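Local coordinates for ATP-dependent protease (Xanthomonas campestris pv. campestris, PDB 7CAY), which is homologous to the N-terminal domain of Lon peptidase and probably takes part in recognising and binding protein substrates, at residues V157-A162 / H182-Q187. Numbering follows the deposited sequence.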
loop_
_atom_site.group_PDB
_atom_site.type_symbol
_atom_site.label_atom_id
_atom_site.label_comp_id
_atom_site.label_asym_id
_atom_site.label_seq_id
_atom_site.Cartn_x
_atom_site.Cartn_y
_atom_site.Cartn_z
ATOM N N VAL A 157 4.037 -11.671 8.540
ATOM C CA VAL A 157 2.915 -12.602 8.446
ATOM C C VAL A 157 1.595 -11.842 8.421
ATOM O O VAL A 157 0.614 -12.301 7.822
ATOM C CB VAL A 157 2.969 -13.629 9.601
ATOM C CG1 VAL A 157 3.003 -12.931 10.949
ATOM C CG2 VAL A 157 1.792 -14.592 9.534
ATOM N N GLY A 158 1.555 -10.661 9.041
ATOM C CA GLY A 158 0.336 -9.869 9.022
ATOM C C GLY A 158 0.033 -9.300 7.649
ATOM O O GLY A 158 -1.093 -9.404 7.154
ATOM N N TRP A 159 1.036 -8.689 7.011
ATOM C CA TRP A 159 0.836 -8.148 5.672
ATOM C C TRP A 159 0.585 -9.233 4.633
ATOM O O TRP A 159 -0.025 -8.950 3.598
ATOM C CB TRP A 159 2.042 -7.303 5.249
ATOM C CG TRP A 159 2.252 -6.037 6.048
ATOM C CD1 TRP A 159 3.431 -5.588 6.573
ATOM C CD2 TRP A 159 1.262 -5.057 6.398
ATOM N NE1 TRP A 159 3.236 -4.399 7.230
ATOM C CE2 TRP A 159 1.915 -4.049 7.138
ATOM C CE3 TRP A 159 -0.113 -4.935 6.160
ATOM C CZ2 TRP A 159 1.243 -2.936 7.638
ATOM C CZ3 TRP A 159 -0.777 -3.836 6.664
ATOM C CH2 TRP A 159 -0.100 -2.849 7.394
ATOM N N ARG A 160 1.037 -10.464 4.878
ATOM C CA ARG A 160 0.894 -11.517 3.879
ATOM C C ARG A 160 -0.476 -12.180 3.955
ATOM O O ARG A 160 -1.126 -12.396 2.925
ATOM C CB ARG A 160 2.005 -12.556 4.043
ATOM C CG ARG A 160 3.388 -12.029 3.700
ATOM C CD ARG A 160 3.472 -11.571 2.253
ATOM N NE ARG A 160 4.113 -10.265 2.142
ATOM C CZ ARG A 160 3.451 -9.124 1.980
ATOM N NH1 ARG A 160 4.113 -7.979 1.892
ATOM N NH2 ARG A 160 2.128 -9.126 1.896
ATOM N N LEU A 161 -0.923 -12.526 5.167
ATOM C CA LEU A 161 -2.262 -13.088 5.325
ATOM C C LEU A 161 -3.327 -12.110 4.849
ATOM O O LEU A 161 -4.303 -12.508 4.199
ATOM C CB LEU A 161 -2.503 -13.474 6.783
ATOM C CG LEU A 161 -1.973 -14.829 7.243
ATOM C CD1 LEU A 161 -2.404 -15.094 8.674
ATOM C CD2 LEU A 161 -2.470 -15.924 6.318
ATOM N N ALA A 162 -3.151 -10.824 5.163
ATOM C CA ALA A 162 -4.083 -9.802 4.699
ATOM C C ALA A 162 -4.198 -9.790 3.182
ATOM O O ALA A 162 -5.281 -9.537 2.643
ATOM C CB ALA A 162 -3.641 -8.431 5.211
ATOM N N HIS A 182 1.089 -6.545 16.160
ATOM C CA HIS A 182 0.372 -7.555 16.933
ATOM C C HIS A 182 -1.120 -7.253 17.005
ATOM O O HIS A 182 -1.945 -8.161 16.849
ATOM C CB HIS A 182 0.974 -7.665 18.332
ATOM C CG HIS A 182 2.462 -7.825 18.333
ATOM N ND1 HIS A 182 3.323 -6.769 18.540
ATOM C CD2 HIS A 182 3.243 -8.913 18.138
ATOM C CE1 HIS A 182 4.570 -7.202 18.480
ATOM N NE2 HIS A 182 4.549 -8.499 18.238
ATOM N N ARG A 183 -1.490 -5.991 17.238
ATOM C CA ARG A 183 -2.903 -5.630 17.179
ATOM C C ARG A 183 -3.450 -5.784 15.769
ATOM O O ARG A 183 -4.655 -6.000 15.589
ATOM C CB ARG A 183 -3.114 -4.203 17.687
ATOM C CG ARG A 183 -3.737 -4.142 19.075
ATOM C CD ARG A 183 -4.003 -2.714 19.533
ATOM N NE ARG A 183 -2.778 -2.014 19.911
ATOM C CZ ARG A 183 -2.286 -0.962 19.264
ATOM N NH1 ARG A 183 -2.920 -0.475 18.205
ATOM N NH2 ARG A 183 -1.163 -0.391 19.682
ATOM N N ARG A 184 -2.583 -5.679 14.759
ATOM C CA ARG A 184 -2.988 -5.980 13.391
ATOM C C ARG A 184 -3.390 -7.443 13.257
ATOM O O ARG A 184 -4.440 -7.764 12.690
ATOM C CB ARG A 184 -1.851 -5.639 12.429
ATOM C CG ARG A 184 -2.229 -4.681 11.314
ATOM C CD ARG A 184 -1.042 -4.434 10.399
ATOM N NE ARG A 184 -0.123 -3.435 10.939
ATOM C CZ ARG A 184 1.201 -3.514 10.853
ATOM N NH1 ARG A 184 1.766 -4.560 10.263
ATOM N NH2 ARG A 184 1.960 -2.554 11.366
ATOM N N LEU A 185 -2.564 -8.346 13.791
ATOM C CA LEU A 185 -2.881 -9.769 13.755
ATOM C C LEU A 185 -4.058 -10.126 14.652
ATOM O O LEU A 185 -4.719 -11.142 14.410
ATOM C CB LEU A 185 -1.651 -10.588 14.152
ATOM C CG LEU A 185 -0.526 -10.644 13.116
ATOM C CD1 LEU A 185 0.781 -11.081 13.759
ATOM C CD2 LEU A 185 -0.899 -11.585 11.979
ATOM N N GLU A 186 -4.339 -9.317 15.676
ATOM C CA GLU A 186 -5.459 -9.618 16.562
ATOM C C GLU A 186 -6.793 -9.368 15.868
ATOM O O GLU A 186 -7.747 -10.133 16.051
ATOM C CB GLU A 186 -5.349 -8.798 17.848
ATOM C CG GLU A 186 -6.256 -9.275 18.975
ATOM C CD GLU A 186 -5.853 -10.637 19.520
ATOM O OE1 GLU A 186 -4.783 -10.735 20.160
ATOM O OE2 GLU A 186 -6.608 -11.608 19.302
ATOM N N GLN A 187 -6.885 -8.306 15.066
ATOM C CA GLN A 187 -8.100 -8.066 14.295
ATOM C C GLN A 187 -8.099 -8.812 12.970
ATOM O O GLN A 187 -9.174 -9.129 12.447
ATOM C CB GLN A 187 -8.303 -6.566 14.051
ATOM C CG GLN A 187 -7.412 -5.955 12.987
ATOM C CD GLN A 187 -7.857 -4.553 12.599
ATOM O OE1 GLN A 187 -8.961 -4.121 12.943
ATOM N NE2 GLN A 187 -6.998 -3.835 11.880
#
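With CG anti to its own carbonyl carbon (chi1 -66°), Trp159 carries its indole out from helix 154-164 so that its far end reaches helix 181-190, where Arg184, its chain bent at chi3, lays a guanidinium over one indole face. The guanidinium and indole planes are only 12° apart, one face laid over the other. Arg184 NH1 lies above the CE2-CZ2 bond of Trp159, while Arg184 CD covers the six-membered ring in a CH-pi contact, 3.9 Å from its centroid. Arginine suits the place because its flat cation and its methylene carbons can both lie on an aromatic surface. No hydrogen bond joins the two segments, and the polar ends are anchored by neighbours: Trp159 NE1 bonds to Asp116 OD1 and Arg184 NE to the backbone oxygen of Glu178. These bonds should limit rotation of both groups, and the carboxylate of Asp116, a weak, long ion-pair partner of Arg184 NH1, would partly offset the buried positive charge.

Beside this contact, Leu185 sends CD2 against the backbone of Gly158, 3.6 Å from Gly158 CA. The lack of a side chain on Gly158 lets the leucine branch reach the helix backbone itself, and the CA atoms of Gly158 and Leu185 are 5.7 Å apart. The other branch, Leu185 CD1, meets Val157 CG1 at 4.0 Å. The axes of the two short helical segments approach to 9.7 Å and run in the same general direction, inclined by 31°, within the C-terminal helical bundle of this Lon N-terminal-type domain, apart from its beta-rich, PUA-like portion.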